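PDB 5MYP: aldehyde dehydrogenase from Trypanosoma brucei, which probably oxidises aldehydes to carboxylic acids with NAD+ as the electron acceptor, as a glycosomal member of the aldehyde dehydrogenase family. Local coordinates for the interface of chains A and B. Numbering follows the deposited sequence. Chains: chain A/B, Aldehyde dehydrogenase.

Contacts 1 and 2 are twins of one two-fold symmetric interface with the chains exchanged: in each, strand 454-461 of one copy joins strand 417-419 of the other. On helix 402-411, B:Glu409 receives A:Arg461 and A:Gln114 in contact 1, and A:Glu409 receives B:Arg461 and B:Gln114 in contact 2. Their C-alpha centres lie about 39 Å apart. Contact 3 is a different patch, about 24 Å from contact 1 and 52 Å from contact 2, where the C-terminal segment 472-477 of chain A reaches over helices of chain B. Strand pairing and the reach of this segment suggest an intertwined dimer, as is usual for this family.

Contact 1: the interface of chains A and B. Residues chain A 114, 459-461; chain B 406, 409, 417, 419.
The carboxylate of B:Glu409 meets the guanidinium of A:Arg461 side-on, each oxygen taking one nitrogen through its syn lone pair. The bond from A:Arg461 NH2 to B:Glu409 OE1 is 3.2 Å long and nearly straight, 170° at the hydrogen, while A:Arg461 NE reaches B:Glu409 OE2 at a longer 3.3 Å. The two groups lie nearly in one plane, 27° apart, edge to edge. B:Glu409 OE1 is also gripped by the amide of A:Gln114, whose NE2 comes from above the carboxylate plane at 3.2 Å. A third donor comes from its own chain: B:Arg406 NH1 lies 2.8 Å from B:Glu409 OE1 and uses the anti lone pair. This salt bridge steadies the carboxylate from behind, and the surrounding cations would tend to keep it ionised. Water 1 ties B:Arg406 NH1 to A:Gln114 OE1, the amide and guanidinium standing almost upright to each other. Methyl CG1 of A:Val459 lies over one face of the A:Arg461 guanidinium, toward its rim, and 3.6 Å from B:Glu409 OE2. B:Glu409 is extended beyond CG (chi2 174°), which carries its carboxylate from the helix to the strand edge. Beside this ionic cluster the backbones pair: A:Met460 N donates to B:Val417 O at 2.9 Å, and B:Val419 N to A:Met460 O at 2.8 Å. Strand 454-461 of chain A thus runs parallel to strand 417-419 of chain B, extending its sheet, with helix 402-411 supplying the acidic group.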
ATOM      1  N   GLN A 114     -10.531   8.941 -10.282  1.00 17.76           N
ATOM      2  CA  GLN A 114     -11.795   8.529  -9.663  1.00 17.94           C
ATOM      3  C   GLN A 114     -11.496   7.563  -8.523  1.00 17.81           C
ATOM      4  O   GLN A 114     -10.451   6.913  -8.522  1.00 17.60           O
ATOM      5  CB  GLN A 114     -12.714   7.856 -10.690  1.00 18.13           C
ATOM      6  CG  GLN A 114     -13.129   8.754 -11.857  1.00 18.63           C
ATOM      7  CD  GLN A 114     -14.040   8.060 -12.861  1.00 18.85           C
ATOM      8  OE1 GLN A 114     -14.380   6.881 -12.713  1.00 18.80           O
ATOM      9  NE2 GLN A 114     -14.440   8.794 -13.900  1.00 19.13           N
ATOM     10  N   VAL A 459      -8.430   8.073 -15.135  1.00 14.90           N
ATOM     11  CA  VAL A 459      -9.218   8.075 -16.363  1.00 15.73           C
ATOM     12  C   VAL A 459      -8.658   9.157 -17.286  1.00 16.85           C
ATOM     13  O   VAL A 459      -8.502  10.305 -16.865  1.00 16.53           O
ATOM     14  CB  VAL A 459     -10.712   8.338 -16.078  1.00 15.67           C
ATOM     15  CG1 VAL A 459     -11.514   8.361 -17.382  1.00 15.75           C
ATOM     16  CG2 VAL A 459     -11.258   7.299 -15.095  1.00 15.50           C
ATOM     17  N   MET A 460      -8.346   8.784 -18.527  1.00 18.34           N
ATOM     18  CA  MET A 460      -7.867   9.713 -19.555  1.00 19.70           C
ATOM     19  C   MET A 460      -8.855   9.705 -20.716  1.00 20.93           C
ATOM     20  O   MET A 460      -9.089   8.655 -21.312  1.00 20.48           O
ATOM     21  CB  MET A 460      -6.482   9.288 -20.051  1.00 20.05           C
ATOM     22  CG  MET A 460      -6.022   9.989 -21.327  1.00 20.36           C
ATOM     23  SD  MET A 460      -4.369   9.529 -21.851  1.00 21.37           S
ATOM     24  CE  MET A 460      -3.370  10.661 -20.894  1.00 21.40           C
ATOM     25  N   ARG A 461      -9.413  10.871 -21.048  1.00 22.25           N
ATOM     26  CA  ARG A 461     -10.371  10.984 -22.150  1.00 23.60           C
ATOM     27  C   ARG A 461      -9.759  11.780 -23.300  1.00 24.38           C
ATOM     28  O   ARG A 461      -9.303  12.917 -23.114  1.00 23.90           O
ATOM     29  CB  ARG A 461     -11.677  11.619 -21.671  1.00 24.56           C
ATOM     30  CG  ARG A 461     -12.238  10.960 -20.412  1.00 25.25           C
ATOM     31  CD  ARG A 461     -13.746  11.109 -20.286  1.00 26.24           C
ATOM     32  NE  ARG A 461     -14.228  10.594 -19.003  1.00 26.68           N
ATOM     33  CZ  ARG A 461     -14.145  11.235 -17.832  1.00 26.97           C
ATOM     34  NH1 ARG A 461     -13.601  12.457 -17.745  1.00 27.47           N
ATOM     35  NH2 ARG A 461     -14.622  10.643 -16.731  1.00 26.80           N
TER
ATOM     36  N   ARG B 406     -19.808   6.980 -19.317  1.00 24.34           N
ATOM     37  CA  ARG B 406     -20.068   7.074 -17.873  1.00 25.32           C
ATOM     38  C   ARG B 406     -20.603   5.765 -17.292  1.00 24.13           C
ATOM     39  O   ARG B 406     -20.198   5.365 -16.202  1.00 23.37           O
ATOM     40  CB  ARG B 406     -21.061   8.213 -17.582  1.00 27.44           C
ATOM     41  CG  ARG B 406     -21.251   8.571 -16.112  1.00 29.84           C
ATOM     42  CD  ARG B 406     -20.213   9.572 -15.618  1.00 31.74           C
ATOM     43  NE  ARG B 406     -18.914   8.936 -15.387  1.00 33.95           N
ATOM     44  CZ  ARG B 406     -18.536   8.312 -14.266  1.00 34.97           C
ATOM     45  NH1 ARG B 406     -17.323   7.772 -14.204  1.00 35.41           N
ATOM     46  NH2 ARG B 406     -19.345   8.218 -13.206  1.00 36.02           N
ATOM     47  N   GLU B 409     -17.646   3.113 -17.276  1.00 21.34           N
ATOM     48  CA  GLU B 409     -16.708   3.504 -16.209  1.00 21.16           C
ATOM     49  C   GLU B 409     -17.227   3.154 -14.817  1.00 20.50           C
ATOM     50  O   GLU B 409     -16.528   2.532 -14.017  1.00 19.50           O
ATOM     51  CB  GLU B 409     -16.424   5.014 -16.254  1.00 21.41           C
ATOM     52  CG  GLU B 409     -15.501   5.446 -17.384  1.00 21.96           C
ATOM     53  CD  GLU B 409     -15.345   6.956 -17.491  1.00 22.23           C
ATOM     54  OE1 GLU B 409     -15.771   7.692 -16.574  1.00 23.13           O
ATOM     55  OE2 GLU B 409     -14.789   7.411 -18.507  1.00 22.62           O
ATOM     56  N   VAL B 417      -8.682   3.692 -17.091  1.00 12.44           N
ATOM     57  CA  VAL B 417      -9.588   3.795 -18.235  1.00 12.68           C
ATOM     58  C   VAL B 417      -9.035   4.838 -19.198  1.00 12.97           C
ATOM     59  O   VAL B 417      -8.661   5.936 -18.773  1.00 13.28           O
ATOM     60  CB  VAL B 417     -11.018   4.211 -17.810  1.00 12.72           C
ATOM     61  CG1 VAL B 417     -11.934   4.369 -19.031  1.00 12.76           C
ATOM     62  CG2 VAL B 417     -11.589   3.201 -16.826  1.00 12.70           C
ATOM     63  N   VAL B 419     -10.416   6.651 -22.792  1.00 14.16           N
ATOM     64  CA  VAL B 419     -11.512   6.801 -23.752  1.00 14.52           C
ATOM     65  C   VAL B 419     -10.933   7.225 -25.103  1.00 14.75           C
ATOM     66  O   VAL B 419     -10.182   8.207 -25.189  1.00 14.93           O
ATOM     67  CB  VAL B 419     -12.587   7.800 -23.265  1.00 14.73           C
ATOM     68  CG1 VAL B 419     -13.702   7.961 -24.297  1.00 14.83           C
ATOM     69  CG2 VAL B 419     -13.172   7.339 -21.939  1.00 14.64           C
TER
HETATM   70  O   HOH W   1     -16.944   6.013 -12.339  1.00 29.36           O

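Contact 2: the interface of chains A and B. Residues chain A 405, 409, 417, 419; chain B 114, 459-461.
Strand 454-461 of chain B pairs in parallel with strand 417-419 of chain A, B:Met460 giving its N to A:Val417 O at 2.8 Å and taking A:Val419 N on its O at 2.7 Å. Beside this pairing, B:Arg461 holds A:Glu409 through two nitrogens. B:Arg461 NE lies 2.9 Å from A:Glu409 OE2, and B:Arg461 NH2 the same distance from A:Glu409 OE1, both on syn lone pairs. The second bond is almost straight, 171° at the hydrogen, and lies in the guanidinium plane, whereas OE2 sits tilted from that plane. The two groups are only 24° from coplanar, which lets both N-H...O bonds form together. B:Gln114 crosses A:Glu409 at about a right angle and sets NE2 3.1 Å from A:Glu409 OE1, above the carboxylate plane though within the plane of its own amide. Apolar groups support the ion pair. The arginine stem, straight from CG to NE, passes the A:Val419 methyl CG2, with B:Arg461 CG at 3.8 Å. B:Val459 turns CG1 anti to its backbone N (chi1 178°), which sets this methyl against the guanidinium face and toward the carboxylate, while CG2 meets A:Val417 CB at 4.1 Å. Sheet pairing and the two-bond salt bridge join the two chains of the deposited assembly, probably the dimer usual for this family. The centre of the contact lies about 16 Å from A:Cys259, the predicted active-site cysteine, and the contact may help hold the nearby catalytic region in place.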
ATOM      1  N   ILE A 405      14.680  19.273  18.352  1.00 22.12           N
ATOM      2  CA  ILE A 405      13.490  18.556  17.870  1.00 22.16           C
ATOM      3  C   ILE A 405      13.659  18.193  16.393  1.00 22.79           C
ATOM      4  O   ILE A 405      13.417  17.048  16.003  1.00 21.73           O
ATOM      5  CB  ILE A 405      12.199  19.389  18.082  1.00 21.90           C
ATOM      6  CG1 ILE A 405      11.910  19.561  19.584  1.00 21.72           C
ATOM      7  CG2 ILE A 405      10.999  18.743  17.386  1.00 21.86           C
ATOM      8  CD1 ILE A 405      11.026  20.748  19.913  1.00 21.50           C
ATOM      9  N   GLU A 409      13.780  14.372  14.783  1.00 18.90           N
ATOM     10  CA  GLU A 409      12.815  14.048  13.716  1.00 18.76           C
ATOM     11  C   GLU A 409      13.501  13.583  12.433  1.00 18.42           C
ATOM     12  O   GLU A 409      13.157  12.541  11.874  1.00 17.84           O
ATOM     13  CB  GLU A 409      11.943  15.265  13.377  1.00 19.07           C
ATOM     14  CG  GLU A 409      10.874  15.596  14.404  1.00 19.53           C
ATOM     15  CD  GLU A 409      10.127  16.887  14.097  1.00 19.91           C
ATOM     16  OE1 GLU A 409      10.256  17.426  12.971  1.00 19.86           O
ATOM     17  OE2 GLU A 409       9.389  17.366  14.980  1.00 20.57           O
ATOM     18  N   VAL A 417       5.418  11.191  14.996  1.00 12.52           N
ATOM     19  CA  VAL A 417       6.142  11.948  16.016  1.00 12.83           C
ATOM     20  C   VAL A 417       5.161  12.892  16.703  1.00 13.12           C
ATOM     21  O   VAL A 417       4.399  13.591  16.027  1.00 12.89           O
ATOM     22  CB  VAL A 417       7.301  12.774  15.416  1.00 12.80           C
ATOM     23  CG1 VAL A 417       8.006  13.605  16.490  1.00 12.84           C
ATOM     24  CG2 VAL A 417       8.284  11.860  14.707  1.00 12.80           C
ATOM     25  N   VAL A 419       5.500  15.989  19.601  1.00 14.22           N
ATOM     26  CA  VAL A 419       6.390  16.814  20.418  1.00 14.68           C
ATOM     27  C   VAL A 419       5.619  17.311  21.644  1.00 14.98           C
ATOM     28  O   VAL A 419       4.533  17.894  21.512  1.00 15.08           O
ATOM     29  CB  VAL A 419       6.990  17.997  19.623  1.00 14.95           C
ATOM     30  CG1 VAL A 419       7.891  18.858  20.509  1.00 15.12           C
ATOM     31  CG2 VAL A 419       7.760  17.484  18.411  1.00 15.09           C
TER
ATOM     32  N   GLN B 114       5.309  14.753   6.994  1.00 18.62           N
ATOM     33  CA  GLN B 114       6.662  14.724   6.431  1.00 18.59           C
ATOM     34  C   GLN B 114       6.816  13.474   5.580  1.00 18.31           C
ATOM     35  O   GLN B 114       6.118  12.484   5.797  1.00 18.45           O
ATOM     36  CB  GLN B 114       7.721  14.725   7.539  1.00 19.00           C
ATOM     37  CG  GLN B 114       7.716  15.976   8.404  1.00 19.39           C
ATOM     38  CD  GLN B 114       8.765  15.958   9.508  1.00 19.93           C
ATOM     39  OE1 GLN B 114       9.540  15.009   9.649  1.00 20.42           O
ATOM     40  NE2 GLN B 114       8.789  17.017  10.303  1.00 20.66           N
ATOM     41  N   VAL B 459       3.443  14.355  11.974  1.00 15.25           N
ATOM     42  CA  VAL B 459       4.126  14.986  13.097  1.00 16.00           C
ATOM     43  C   VAL B 459       3.155  15.957  13.761  1.00 16.79           C
ATOM     44  O   VAL B 459       2.561  16.788  13.077  1.00 16.55           O
ATOM     45  CB  VAL B 459       5.403  15.728  12.642  1.00 15.88           C
ATOM     46  CG1 VAL B 459       6.085  16.417  13.819  1.00 16.01           C
ATOM     47  CG2 VAL B 459       6.362  14.756  11.973  1.00 15.83           C
ATOM     48  N   MET B 460       2.982  15.819  15.076  1.00 17.51           N
ATOM     49  CA  MET B 460       2.143  16.717  15.874  1.00 18.75           C
ATOM     50  C   MET B 460       3.015  17.381  16.931  1.00 19.29           C
ATOM     51  O   MET B 460       3.603  16.689  17.753  1.00 18.91           O
ATOM     52  CB  MET B 460       1.010  15.938  16.548  1.00 19.18           C
ATOM     53  CG  MET B 460       0.265  16.715  17.634  1.00 19.95           C
ATOM     54  SD  MET B 460      -1.091  15.783  18.366  1.00 21.16           S
ATOM     55  CE  MET B 460      -2.402  16.148  17.209  1.00 21.04           C
ATOM     56  N   ARG B 461       3.077  18.711  16.926  1.00 20.15           N
ATOM     57  CA  ARG B 461       3.875  19.456  17.902  1.00 20.85           C
ATOM     58  C   ARG B 461       2.964  20.231  18.844  1.00 21.35           C
ATOM     59  O   ARG B 461       2.143  21.030  18.397  1.00 20.59           O
ATOM     60  CB  ARG B 461       4.870  20.388  17.204  1.00 21.24           C
ATOM     61  CG  ARG B 461       5.689  19.700  16.126  1.00 21.60           C
ATOM     62  CD  ARG B 461       7.038  20.373  15.897  1.00 22.11           C
ATOM     63  NE  ARG B 461       7.748  19.790  14.752  1.00 22.11           N
ATOM     64  CZ  ARG B 461       7.482  20.050  13.469  1.00 22.54           C
ATOM     65  NH1 ARG B 461       6.515  20.892  13.122  1.00 22.60           N
ATOM     66  NH2 ARG B 461       8.183  19.461  12.511  1.00 22.34           N
TER

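Contact 3: the interface of chains A and B. Residues chain A 472-475, 477; chain B 71, 74, 249, 252, 286.
The indole of B:Trp249 carries A:Arg473 on one face: CD lies over the six-membered ring, 3.7 Å from the ring's centroid. Farther along the arginine, NH2 comes 3.5 Å from B:Trp249 CZ3, the guanidinium standing steeply on the indole at 77° and meeting it by its edge. A:Pro475 CD approaches the indole's rim, in plane. A:Phe474 meets the five-membered ring edge-to-face, the planes 81° apart, and its CE1 packs 3.6 Å from B:Trp249 CB. One face of this phenyl ring is covered from within chain A by A:Arg473 CG, so arginine and phenylalanine brace one another around the tryptophan. The torsion chi1 of A:Arg473 (69°) places CG between the backbone N and carbonyl carbon, and the straight chain beyond it then runs across the indole. Although A:Arg473 O lies near B:Trp249 NE1, the indole N-H is not aimed at this carbonyl, so the short approach is not a hydrogen bond. On the far side of the phenyl ring from that arginine, B:Met286 CE touches A:Phe474 CD1 at 3.7 Å, while B:Met286 CB faces A:Pro475 CB at 4.0 Å. The phenol A:Tyr477 OH donates to B:Glu71 OE1 at 2.6 Å, reaching the anti side of the carboxylate and out of its plane. A:Val472 and B:Val74 meet through methyls. The loop of chain A between 3-10 helix 468-471 and helix 479-489 thus lies across helices 69-95, 240-252 and 272-287 of chain B.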
ATOM      1  N   VAL A 472       4.797  10.134 -34.416  1.00 27.95           N
ATOM      2  CA  VAL A 472       5.851   9.116 -34.266  1.00 26.99           C
ATOM      3  C   VAL A 472       5.410   7.682 -33.914  1.00 26.26           C
ATOM      4  O   VAL A 472       6.135   6.740 -34.245  1.00 26.18           O
ATOM      5  CB  VAL A 472       6.928   9.570 -33.246  1.00 27.20           C
ATOM      6  CG1 VAL A 472       7.725  10.743 -33.800  1.00 27.27           C
ATOM      7  CG2 VAL A 472       6.319   9.929 -31.896  1.00 27.31           C
ATOM      8  N   ARG A 473       4.252   7.497 -33.271  1.00 24.82           N
ATOM      9  CA  ARG A 473       3.913   6.176 -32.714  1.00 24.13           C
ATOM     10  C   ARG A 473       3.621   5.082 -33.758  1.00 23.99           C
ATOM     11  O   ARG A 473       3.992   3.926 -33.546  1.00 23.99           O
ATOM     12  CB  ARG A 473       2.773   6.263 -31.680  1.00 23.63           C
ATOM     13  CG  ARG A 473       1.385   6.612 -32.209  1.00 23.15           C
ATOM     14  CD  ARG A 473       0.313   6.289 -31.168  1.00 22.62           C
ATOM     15  NE  ARG A 473      -0.881   7.128 -31.299  1.00 22.27           N
ATOM     16  CZ  ARG A 473      -2.037   6.933 -30.661  1.00 22.00           C
ATOM     17  NH1 ARG A 473      -3.051   7.772 -30.861  1.00 21.64           N
ATOM     18  NH2 ARG A 473      -2.203   5.903 -29.834  1.00 21.87           N
ATOM     19  N   PHE A 474       2.987   5.444 -34.876  1.00 23.42           N
ATOM     20  CA  PHE A 474       2.482   4.446 -35.832  1.00 23.56           C
ATOM     21  C   PHE A 474       3.550   3.925 -36.790  1.00 23.55           C
ATOM     22  O   PHE A 474       4.234   4.723 -37.435  1.00 23.10           O
ATOM     23  CB  PHE A 474       1.324   5.018 -36.657  1.00 23.50           C
ATOM     24  CG  PHE A 474       0.115   5.378 -35.838  1.00 23.74           C
ATOM     25  CD1 PHE A 474      -0.564   4.403 -35.118  1.00 23.83           C
ATOM     26  CD2 PHE A 474      -0.356   6.688 -35.797  1.00 23.97           C
ATOM     27  CE1 PHE A 474      -1.681   4.726 -34.357  1.00 23.92           C
ATOM     28  CE2 PHE A 474      -1.474   7.015 -35.043  1.00 24.01           C
ATOM     29  CZ  PHE A 474      -2.137   6.034 -34.319  1.00 24.04           C
ATOM     30  N   PRO A 475       3.685   2.586 -36.911  1.00 23.65           N
ATOM     31  CA  PRO A 475       4.428   2.017 -38.044  1.00 23.63           C
ATOM     32  C   PRO A 475       3.723   2.336 -39.386  1.00 23.70           C
ATOM     33  O   PRO A 475       2.555   2.735 -39.360  1.00 23.44           O
ATOM     34  CB  PRO A 475       4.411   0.505 -37.761  1.00 23.56           C
ATOM     35  CG  PRO A 475       4.054   0.360 -36.328  1.00 23.68           C
ATOM     36  CD  PRO A 475       3.224   1.544 -35.975  1.00 23.62           C
ATOM     37  N   TYR A 477       7.957   1.808 -39.863  1.00 24.80           N
ATOM     38  CA  TYR A 477       9.119   2.530 -39.351  1.00 25.59           C
ATOM     39  C   TYR A 477       9.986   2.986 -40.520  1.00 26.88           C
ATOM     40  O   TYR A 477      10.863   2.264 -40.990  1.00 28.06           O
ATOM     41  CB  TYR A 477       9.889   1.662 -38.352  1.00 25.45           C
ATOM     42  CG  TYR A 477       9.047   1.332 -37.138  1.00 24.60           C
ATOM     43  CD1 TYR A 477       8.693   2.324 -36.228  1.00 24.57           C
ATOM     44  CD2 TYR A 477       8.571   0.039 -36.915  1.00 24.64           C
ATOM     45  CE1 TYR A 477       7.907   2.042 -35.123  1.00 24.56           C
ATOM     46  CE2 TYR A 477       7.786  -0.257 -35.807  1.00 24.16           C
ATOM     47  CZ  TYR A 477       7.460   0.749 -34.913  1.00 24.21           C
ATOM     48  OH  TYR A 477       6.680   0.482 -33.814  1.00 23.93           O
TER
ATOM     49  N   GLU B  71      10.587   2.142 -32.302  1.00 18.13           N
ATOM     50  CA  GLU B  71       9.599   1.639 -31.336  1.00 17.70           C
ATOM     51  C   GLU B  71      10.161   1.716 -29.914  1.00 16.91           C
ATOM     52  O   GLU B  71       9.472   2.154 -28.993  1.00 16.61           O
ATOM     53  CB  GLU B  71       9.180   0.202 -31.666  1.00 18.09           C
ATOM     54  CG  GLU B  71       7.888  -0.233 -30.983  1.00 18.37           C
ATOM     55  CD  GLU B  71       7.372  -1.570 -31.484  1.00 18.74           C
ATOM     56  OE1 GLU B  71       7.255  -1.763 -32.712  1.00 19.38           O
ATOM     57  OE2 GLU B  71       7.062  -2.437 -30.649  1.00 19.08           O
ATOM     58  N   VAL B  74      10.272   5.402 -28.717  1.00 16.43           N
ATOM     59  CA  VAL B  74       8.933   5.860 -28.327  1.00 16.66           C
ATOM     60  C   VAL B  74       8.477   5.226 -27.001  1.00 16.76           C
ATOM     61  O   VAL B  74       7.927   5.915 -26.146  1.00 16.24           O
ATOM     62  CB  VAL B  74       7.896   5.576 -29.453  1.00 17.06           C
ATOM     63  CG1 VAL B  74       6.459   5.792 -28.986  1.00 17.25           C
ATOM     64  CG2 VAL B  74       8.183   6.449 -30.670  1.00 17.36           C
ATOM     65  N   TRP B 249      -2.396  -0.501 -33.496  1.00 15.50           N
ATOM     66  CA  TRP B 249      -1.086  -0.042 -33.013  1.00 15.34           C
ATOM     67  C   TRP B 249      -0.761  -0.640 -31.641  1.00 15.14           C
ATOM     68  O   TRP B 249       0.331  -1.180 -31.440  1.00 14.85           O
ATOM     69  CB  TRP B 249      -1.005   1.491 -32.942  1.00 15.29           C
ATOM     70  CG  TRP B 249       0.191   1.959 -32.162  1.00 15.29           C
ATOM     71  CD1 TRP B 249       1.490   1.967 -32.576  1.00 15.39           C
ATOM     72  CD2 TRP B 249       0.194   2.437 -30.816  1.00 15.40           C
ATOM     73  NE1 TRP B 249       2.306   2.435 -31.572  1.00 15.43           N
ATOM     74  CE2 TRP B 249       1.535   2.731 -30.479  1.00 15.48           C
ATOM     75  CE3 TRP B 249      -0.807   2.648 -29.860  1.00 15.59           C
ATOM     76  CZ2 TRP B 249       1.898   3.231 -29.229  1.00 15.46           C
ATOM     77  CZ3 TRP B 249      -0.442   3.150 -28.615  1.00 15.64           C
ATOM     78  CH2 TRP B 249       0.898   3.437 -28.312  1.00 15.64           C
ATOM     79  N   ILE B 252       0.135  -4.261 -32.167  1.00 15.49           N
ATOM     80  CA  ILE B 252       1.349  -4.510 -32.964  1.00 15.79           C
ATOM     81  C   ILE B 252       2.645  -4.270 -32.173  1.00 15.49           C
ATOM     82  O   ILE B 252       3.625  -5.002 -32.360  1.00 15.37           O
ATOM     83  CB  ILE B 252       1.325  -3.703 -34.298  1.00 16.29           C
ATOM     84  CG1 ILE B 252       0.363  -4.380 -35.280  1.00 16.69           C
ATOM     85  CG2 ILE B 252       2.712  -3.596 -34.934  1.00 16.60           C
ATOM     86  CD1 ILE B 252       0.083  -3.596 -36.544  1.00 16.91           C
ATOM     87  N   MET B 286       0.341  -0.739 -41.367  1.00 21.72           N
ATOM     88  CA  MET B 286       1.424  -0.701 -40.372  1.00 21.87           C
ATOM     89  C   MET B 286       2.540  -1.720 -40.600  1.00 22.05           C
ATOM     90  O   MET B 286       3.703  -1.413 -40.346  1.00 21.44           O
ATOM     91  CB  MET B 286       0.857  -0.862 -38.961  1.00 22.14           C
ATOM     92  CG  MET B 286       0.024   0.329 -38.527  1.00 21.94           C
ATOM     93  SD  MET B 286      -0.673   0.140 -36.883  1.00 22.36           S
ATOM     94  CE  MET B 286      -1.889   1.448 -36.919  1.00 21.97           C
TER